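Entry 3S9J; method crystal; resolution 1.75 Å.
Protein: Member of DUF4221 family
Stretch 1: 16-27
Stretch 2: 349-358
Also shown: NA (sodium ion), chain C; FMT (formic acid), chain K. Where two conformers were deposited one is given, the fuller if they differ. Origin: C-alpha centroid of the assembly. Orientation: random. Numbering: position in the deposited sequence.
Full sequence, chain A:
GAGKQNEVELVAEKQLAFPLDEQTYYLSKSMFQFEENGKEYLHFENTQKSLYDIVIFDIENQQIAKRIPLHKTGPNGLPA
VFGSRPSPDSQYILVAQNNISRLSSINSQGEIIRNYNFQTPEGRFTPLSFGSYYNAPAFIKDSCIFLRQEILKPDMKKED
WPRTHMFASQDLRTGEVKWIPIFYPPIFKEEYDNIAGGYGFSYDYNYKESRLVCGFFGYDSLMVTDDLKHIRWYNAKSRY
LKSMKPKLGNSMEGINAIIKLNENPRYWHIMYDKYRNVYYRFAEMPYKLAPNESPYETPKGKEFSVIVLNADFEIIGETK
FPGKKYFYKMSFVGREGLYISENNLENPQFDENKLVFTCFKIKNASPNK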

ATOM      1  N   LEU A  16     -14.507 -10.616  10.383  1.00 29.05           N
ATOM      2  CA  LEU A  16     -14.870  -9.333  10.973  0.50 28.20           C
ATOM      3  C   LEU A  16     -15.854  -8.699  10.036  1.00 28.74           C
ATOM      4  O   LEU A  16     -15.676  -8.734   8.803  1.00 29.45           O
ATOM      5  N   ALA A  17     -16.913  -8.118  10.590  1.00 26.71           N
ATOM      6  CA  ALA A  17     -17.924  -7.455   9.762  1.00 25.25           C
ATOM      7  C   ALA A  17     -18.347  -6.148  10.413  1.00 27.53           C
ATOM      8  O   ALA A  17     -18.816  -6.144  11.557  1.00 31.09           O
ATOM      9  N   PHE A  18     -18.191  -5.061   9.683  1.00 23.52           N
ATOM     10  CA  PHE A  18     -18.579  -3.747  10.142  1.00 23.78           C
ATOM     11  C   PHE A  18     -19.792  -3.226   9.352  1.00 24.48           C
ATOM     12  O   PHE A  18     -19.675  -2.871   8.166  1.00 24.77           O
ATOM     13  N   PRO A  19     -20.946  -3.114  10.007  1.00 24.57           N
ATOM     14  CA  PRO A  19     -22.103  -2.568   9.336  1.00 24.39           C
ATOM     15  C   PRO A  19     -21.920  -1.083   9.073  1.00 25.60           C
ATOM     16  O   PRO A  19     -21.429  -0.353   9.922  1.00 24.27           O
ATOM     17  N   LEU A  20     -22.312  -0.666   7.876  1.00 21.90           N
ATOM     18  CA  LEU A  20     -22.143   0.710   7.411  1.00 21.20           C
ATOM     19  C   LEU A  20     -23.493   1.320   7.068  1.00 22.00           C
ATOM     20  O   LEU A  20     -24.506   0.637   6.997  1.00 24.16           O
ATOM     21  N   ASP A  21     -23.499   2.612   6.829  1.00 23.10           N
ATOM     22  CA  ASP A  21     -24.629   3.266   6.205  1.00 24.62           C
ATOM     23  C   ASP A  21     -24.093   4.258   5.175  1.00 23.44           C
ATOM     24  O   ASP A  21     -22.938   4.153   4.761  1.00 23.68           O
ATOM     25  N   GLU A  22     -24.926   5.199   4.752  1.00 24.98           N
ATOM     26  CA  GLU A  22     -24.532   6.149   3.686  1.00 27.00           C
ATOM     27  C   GLU A  22     -23.362   7.063   4.075  1.00 26.14           C
ATOM     28  O   GLU A  22     -22.740   7.665   3.205  1.00 25.51           O
ATOM     29  N   GLN A  23     -23.078   7.204   5.377  1.00 22.73           N
ATOM     30  CA  GLN A  23     -21.975   8.046   5.820  1.00 22.92           C
ATOM     31  C   GLN A  23     -20.587   7.423   5.681  1.00 22.34           C
ATOM     32  O   GLN A  23     -19.584   8.130   5.849  1.00 22.75           O
ATOM     33  N   THR A  24     -20.515   6.124   5.415  1.00 20.27           N
ATOM     34  CA  THR A  24     -19.223   5.449   5.273  1.00 19.51           C
ATOM     35  C   THR A  24     -19.247   4.580   4.041  1.00 21.62           C
ATOM     36  O   THR A  24     -20.021   3.640   3.980  1.00 20.63           O
ATOM     37  N   TYR A  25     -18.379   4.855   3.064  1.00 20.58           N
ATOM     38  CA  TYR A  25     -18.306   4.003   1.878  1.00 21.18           C
ATOM     39  C   TYR A  25     -17.429   2.813   2.177  1.00 22.57           C
ATOM     40  O   TYR A  25     -16.468   2.906   2.976  1.00 24.10           O
ATOM     41  N   TYR A  26     -17.731   1.671   1.548  1.00 19.47           N
ATOM     42  CA  TYR A  26     -17.060   0.408   1.949  1.00 21.43           C
ATOM     43  C   TYR A  26     -15.607   0.323   1.503  1.00 20.61           C
ATOM     44  O   TYR A  26     -14.854  -0.501   1.998  1.00 21.53           O
ATOM     45  N   LEU A  27     -15.225   1.150   0.542  1.00 20.90           N
ATOM     46  CA  LEU A  27     -13.862   1.169  -0.001  0.50 19.54           C
ATOM     47  C   LEU A  27     -13.068   2.327   0.562  1.00 19.40           C
ATOM     48  O   LEU A  27     -13.530   3.470   0.527  1.00 20.91           O
ATOM     49  N   GLN A 349     -21.931 -12.946  -1.396  1.00 30.49           N
ATOM     50  CA  GLN A 349     -22.356 -12.327  -0.138  0.50 29.65           C
ATOM     51  C   GLN A 349     -22.069 -10.831  -0.073  1.00 29.08           C
ATOM     52  O   GLN A 349     -22.348 -10.197   0.953  1.00 30.01           O
ATOM     53  N   PHE A 350     -21.538 -10.265  -1.154  1.00 27.60           N
ATOM     54  CA  PHE A 350     -21.221  -8.837  -1.202  1.00 26.61           C
ATOM     55  C   PHE A 350     -22.387  -7.966  -0.779  1.00 28.54           C
ATOM     56  O   PHE A 350     -23.499  -8.107  -1.289  1.00 27.05           O
ATOM     57  N   ASP A 351     -22.089  -7.007   0.085  1.00 27.36           N
ATOM     58  CA  ASP A 351     -23.039  -6.029   0.555  1.00 26.85           C
ATOM     59  C   ASP A 351     -22.305  -4.707   0.703  1.00 26.79           C
ATOM     60  O   ASP A 351     -21.364  -4.605   1.473  1.00 25.66           O
ATOM     61  N   GLU A 352     -22.706  -3.697  -0.058  1.00 24.47           N
ATOM     62  CA  GLU A 352     -21.995  -2.441  -0.041  1.00 27.04           C
ATOM     63  C   GLU A 352     -22.063  -1.788   1.348  1.00 25.33           C
ATOM     64  O   GLU A 352     -21.276  -0.930   1.634  1.00 26.03           O
ATOM     65  N   ASN A 353     -23.000  -2.210   2.189  1.00 24.86           N
ATOM     66  CA  ASN A 353     -23.097  -1.623   3.551  1.00 26.48           C
ATOM     67  C   ASN A 353     -22.627  -2.546   4.652  1.00 25.08           C
ATOM     68  O   ASN A 353     -23.064  -2.454   5.792  1.00 25.26           O
ATOM     69  N   LYS A 354     -21.727  -3.455   4.301  1.00 24.22           N
ATOM     70  CA  LYS A 354     -21.032  -4.267   5.286  1.00 25.86           C
ATOM     71  C   LYS A 354     -19.579  -4.429   4.865  1.00 26.93           C
ATOM     72  O   LYS A 354     -19.292  -5.039   3.834  1.00 26.56           O
ATOM     73  N   LEU A 355     -18.665  -3.859   5.639  1.00 23.07           N
ATOM     74  CA  LEU A 355     -17.229  -4.047   5.400  1.00 20.88           C
ATOM     75  C   LEU A 355     -16.783  -5.335   6.072  1.00 23.92           C
ATOM     76  O   LEU A 355     -16.867  -5.483   7.284  1.00 24.43           O
ATOM     77  N   VAL A 356     -16.360  -6.310   5.265  1.00 21.44           N
ATOM     78  CA  VAL A 356     -16.123  -7.679   5.734  1.00 21.67           C
ATOM     79  C   VAL A 356     -14.687  -8.069   5.465  1.00 23.89           C
ATOM     80  O   VAL A 356     -14.168  -7.800   4.372  1.00 24.09           O
ATOM     81  N   PHE A 357     -14.065  -8.685   6.462  1.00 23.32           N
ATOM     82  CA  PHE A 357     -12.717  -9.252   6.354  1.00 25.34           C
ATOM     83  C   PHE A 357     -12.684 -10.667   6.852  1.00 26.99           C
ATOM     84  O   PHE A 357     -13.369 -10.999   7.820  1.00 29.22           O
ATOM     85  N   THR A 358     -11.873 -11.514   6.214  1.00 25.12           N
ATOM     86  CA  THR A 358     -11.577 -12.823   6.743  1.00 26.19           C
ATOM     87  C   THR A 358     -10.159 -12.819   7.315  1.00 26.68           C
ATOM     88  O   THR A 358      -9.237 -12.296   6.691  1.00 27.04           O
TER

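Stretch 2 meets stretch 1 first through an aromatic pair. F350 leaves its backbone sideways, but a t rotamer carries the ring inward, its edge toward one face of Y26, F350 CZ to Y26 CZ 3.6 Å. Y26 points toward stretch 2 with chi1 p, and its OH donates to O2 of the formic acid at 2.7 Å, a ligand probably from the crystallisation liquor.

D351 turns away and serves its own turn: as a t rotamer its OD1 accepts from N353 N at 2.9 Å, bracing the type I turn that leads into the strand. E352, chi1 p, lies beside Y26, its CB 4.1 Å from Y26 CD2. Its carbonyl O accepts from water 2 at 2.7 Å, and that water also binds sodium.

N353 supplies the polar link. In the m rotamer its OD1 reaches the sodium at 2.6 Å, joining D21 O (2.4 Å from NA), T24 O (2.3 Å from NA) and two waters. The ion thus ties both turns together, and it accounts for two acceptors, N353 OD1 and D21 O, lying 3.4 Å apart without a hydrogen bond.

From K354 the strands run antiparallel and successive side chains alternate between the two faces of the sheet, a register held by paired backbone hydrogen bonds of L355 with F18 and F357 with L16. K354 and V356, both chi1 t, share a face with A17 and P19; the lysine lays its aliphatic chain along them, K354 CD 4.1 Å from P19 CG. L355 and F357 share the other face with F18 and L16, so each face packs separately. There L355 (t, p) is central: its CD2 lies 4.1 Å from F18 CD2, its CB 4.1 Å from CD1 of L20 (m, t). F357 and F18, both m, meet edge to edge, F357 CE2 4.0 Å from F18 CE2. T358 points away and makes no contact with stretch 1.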

ATOM      1  CB  LEU A  16     -13.693  -8.361  11.093  0.50 29.19           C
ATOM      2  CG  LEU A  16     -12.505  -8.671  11.983  0.50 25.17           C
ATOM      3  CD1 LEU A  16     -11.450  -7.584  11.721  0.50 24.54           C
ATOM      4  CD2 LEU A  16     -12.874  -8.772  13.463  0.50 25.04           C
ATOM      5  CB  ALA A  17     -19.144  -8.356   9.496  1.00 26.49           C
ATOM      6  CB  PHE A  18     -17.431  -2.743  10.004  1.00 23.30           C
ATOM      7  CG  PHE A  18     -16.155  -3.143  10.693  1.00 24.71           C
ATOM      8  CD1 PHE A  18     -15.953  -2.848  12.040  1.00 22.59           C
ATOM      9  CD2 PHE A  18     -15.121  -3.739   9.980  1.00 26.21           C
ATOM     10  CE1 PHE A  18     -14.753  -3.204  12.673  1.00 25.74           C
ATOM     11  CE2 PHE A  18     -13.938  -4.103  10.593  1.00 28.90           C
ATOM     12  CZ  PHE A  18     -13.737  -3.825  11.940  1.00 25.55           C
ATOM     13  CB  PRO A  19     -23.257  -2.825  10.318  1.00 26.42           C
ATOM     14  CG  PRO A  19     -22.769  -3.902  11.186  1.00 34.20           C
ATOM     15  CD  PRO A  19     -21.306  -3.629  11.352  1.00 29.62           C
ATOM     16  CB  LEU A  20     -21.229   0.725   6.162  1.00 20.85           C
ATOM     17  CG  LEU A  20     -19.890  -0.043   6.209  1.00 23.68           C
ATOM     18  CD1 LEU A  20     -19.175   0.031   4.842  1.00 26.89           C
ATOM     19  CD2 LEU A  20     -18.943   0.485   7.344  1.00 19.82           C
ATOM     20  CB  ASP A  21     -25.544   3.931   7.234  1.00 26.34           C
ATOM     21  CG  ASP A  21     -24.908   5.127   7.942  1.00 26.12           C
ATOM     22  OD1 ASP A  21     -23.776   5.557   7.632  1.00 25.14           O
ATOM     23  OD2 ASP A  21     -25.561   5.655   8.869  1.00 30.28           O
ATOM     24  CB  GLU A  22     -25.731   7.025   3.287  1.00 28.11           C
ATOM     25  CG  GLU A  22     -26.163   8.063   4.260  1.00 34.04           C
ATOM     26  CD  GLU A  22     -27.045   7.540   5.406  1.00 38.29           C
ATOM     27  OE1 GLU A  22     -27.380   6.311   5.439  1.00 34.43           O
ATOM     28  OE2 GLU A  22     -27.391   8.394   6.247  1.00 39.66           O
ATOM     29  CB  GLN A  23     -22.161   8.463   7.294  1.00 25.41           C
ATOM     30  CG  GLN A  23     -23.275   9.476   7.515  1.00 34.41           C
ATOM     31  CD  GLN A  23     -23.030  10.224   8.837  1.00 46.15           C
ATOM     32  OE1 GLN A  23     -23.241   9.661   9.916  1.00 36.97           O
ATOM     33  NE2 GLN A  23     -22.500  11.461   8.754  1.00 44.16           N
ATOM     34  CB  THR A  24     -18.879   4.578   6.513  1.00 22.65           C
ATOM     35  OG1 THR A  24     -19.167   5.341   7.699  1.00 22.07           O
ATOM     36  CG2 THR A  24     -17.368   4.166   6.459  1.00 20.28           C
ATOM     37  CB  TYR A  25     -17.749   4.786   0.696  1.00 20.38           C
ATOM     38  CG  TYR A  25     -17.894   4.083  -0.626  1.00 19.81           C
ATOM     39  CD1 TYR A  25     -19.148   3.739  -1.113  1.00 25.45           C
ATOM     40  CD2 TYR A  25     -16.777   3.739  -1.376  1.00 20.38           C
ATOM     41  CE1 TYR A  25     -19.274   3.068  -2.337  1.00 26.85           C
ATOM     42  CE2 TYR A  25     -16.901   3.110  -2.606  1.00 24.27           C
ATOM     43  CZ  TYR A  25     -18.163   2.797  -3.066  1.00 25.66           C
ATOM     44  OH  TYR A  25     -18.326   2.149  -4.255  1.00 27.93           O
ATOM     45  CB  TYR A  26     -17.809  -0.844   1.466  1.00 19.59           C
ATOM     46  CG  TYR A  26     -17.716  -1.068  -0.038  1.00 21.10           C
ATOM     47  CD1 TYR A  26     -16.686  -1.806  -0.608  1.00 21.29           C
ATOM     48  CD2 TYR A  26     -18.632  -0.484  -0.876  1.00 21.73           C
ATOM     49  CE1 TYR A  26     -16.572  -1.966  -1.990  1.00 23.43           C
ATOM     50  CE2 TYR A  26     -18.542  -0.663  -2.267  1.00 23.61           C
ATOM     51  CZ  TYR A  26     -17.512  -1.410  -2.793  1.00 26.16           C
ATOM     52  OH  TYR A  26     -17.434  -1.546  -4.151  1.00 28.36           O
ATOM     53  CB  LEU A  27     -13.888   1.339  -1.517  0.50 19.31           C
ATOM     54  CG  LEU A  27     -12.516   1.475  -2.191  0.50 20.53           C
ATOM     55  CD1 LEU A  27     -11.752   0.182  -2.017  0.50 17.36           C
ATOM     56  CD2 LEU A  27     -12.688   1.808  -3.666  0.50 21.37           C
ATOM     57  CB  GLN A 349     -21.686 -13.005   1.051  0.50 31.13           C
ATOM     58  CG  GLN A 349     -22.028 -14.478   1.210  0.50 35.29           C
ATOM     59  CD  GLN A 349     -23.493 -14.721   1.522  0.50 37.82           C
ATOM     60  OE1 GLN A 349     -24.116 -13.963   2.259  0.50 39.83           O
ATOM     61  NE2 GLN A 349     -24.047 -15.790   0.956  0.50 45.39           N
ATOM     62  CB  PHE A 350     -20.805  -8.391  -2.612  1.00 24.66           C
ATOM     63  CG  PHE A 350     -20.448  -6.929  -2.694  1.00 20.29           C
ATOM     64  CD1 PHE A 350     -19.190  -6.491  -2.320  1.00 21.79           C
ATOM     65  CD2 PHE A 350     -21.371  -5.990  -3.101  1.00 28.29           C
ATOM     66  CE1 PHE A 350     -18.867  -5.164  -2.357  1.00 23.38           C
ATOM     67  CE2 PHE A 350     -21.064  -4.641  -3.137  1.00 28.31           C
ATOM     68  CZ  PHE A 350     -19.817  -4.219  -2.777  1.00 25.37           C
ATOM     69  CB  ASP A 351     -23.583  -6.532   1.905  1.00 27.20           C
ATOM     70  CG  ASP A 351     -24.626  -5.629   2.520  1.00 32.05           C
ATOM     71  OD1 ASP A 351     -24.789  -4.443   2.159  1.00 28.99           O
ATOM     72  OD2 ASP A 351     -25.294  -6.156   3.440  1.00 36.21           O
ATOM     73  CB  GLU A 352     -22.564  -1.481  -1.092  1.00 30.61           C
ATOM     74  CG  GLU A 352     -23.968  -1.026  -0.743  1.00 38.50           C
ATOM     75  CD  GLU A 352     -24.611  -0.143  -1.793  1.00 55.76           C
ATOM     76  OE1 GLU A 352     -23.879   0.588  -2.502  1.00 55.84           O
ATOM     77  OE2 GLU A 352     -25.867  -0.174  -1.876  1.00 63.06           O
ATOM     78  CB  ASN A 353     -24.483  -1.061   3.791  1.00 30.27           C
ATOM     79  CG  ASN A 353     -24.638   0.326   3.159  1.00 37.43           C
ATOM     80  OD1 ASN A 353     -23.754   1.199   3.271  1.00 38.23           O
ATOM     81  ND2 ASN A 353     -25.711   0.509   2.444  1.00 36.96           N
ATOM     82  CB  LYS A 354     -21.701  -5.634   5.412  1.00 29.67           C
ATOM     83  CG  LYS A 354     -21.372  -6.406   6.684  1.00 43.50           C
ATOM     84  CD  LYS A 354     -22.378  -6.171   7.835  1.00 54.83           C
ATOM     85  CE  LYS A 354     -23.818  -6.683   7.584  1.00 52.95           C
ATOM     86  NZ  LYS A 354     -23.972  -8.159   7.560  1.00 55.11           N
ATOM     87  CB  LEU A 355     -16.402  -2.870   5.878  1.00 19.40           C
ATOM     88  CG  LEU A 355     -14.895  -2.971   5.782  1.00 22.05           C
ATOM     89  CD1 LEU A 355     -14.413  -3.091   4.309  1.00 20.54           C
ATOM     90  CD2 LEU A 355     -14.286  -1.707   6.477  1.00 22.75           C
ATOM     91  CB  VAL A 356     -17.040  -8.707   5.026  1.00 23.85           C
ATOM     92  CG1 VAL A 356     -16.744 -10.141   5.467  1.00 27.41           C
ATOM     93  CG2 VAL A 356     -18.517  -8.374   5.277  1.00 25.41           C
ATOM     94  CB  PHE A 357     -11.702  -8.453   7.198  1.00 23.90           C
ATOM     95  CG  PHE A 357     -11.528  -7.038   6.801  1.00 23.80           C
ATOM     96  CD1 PHE A 357     -10.566  -6.680   5.859  1.00 23.09           C
ATOM     97  CD2 PHE A 357     -12.262  -6.035   7.411  1.00 23.33           C
ATOM     98  CE1 PHE A 357     -10.368  -5.371   5.516  1.00 21.51           C
ATOM     99  CE2 PHE A 357     -12.058  -4.713   7.088  1.00 20.58           C
ATOM    100  CZ  PHE A 357     -11.144  -4.363   6.123  1.00 23.38           C
ATOM    101  CB  THR A 358     -11.730 -13.901   5.670  1.00 29.60           C
ATOM    102  OG1 THR A 358     -13.107 -13.951   5.278  1.00 33.92           O
ATOM    103  CG2 THR A 358     -11.286 -15.258   6.212  1.00 29.17           C
TER
HETATM  104 NA    NA C 401     -21.955   3.040   2.918  1.00 25.09          NA
HETATM  105  C   FMT K 409     -15.674  -4.315  -5.228  1.00 31.05           C
HETATM  106  O1  FMT K 409     -15.232  -5.128  -6.090  1.00 32.11           O
HETATM  107  O2  FMT K 409     -15.632  -3.081  -5.351  1.00 32.97           O
HETATM  108  O   HOH W   1     -21.686   5.322   1.554  1.00 37.54           O
HETATM  109  O   HOH W   2     -20.966   1.744   1.146  1.00 21.79           O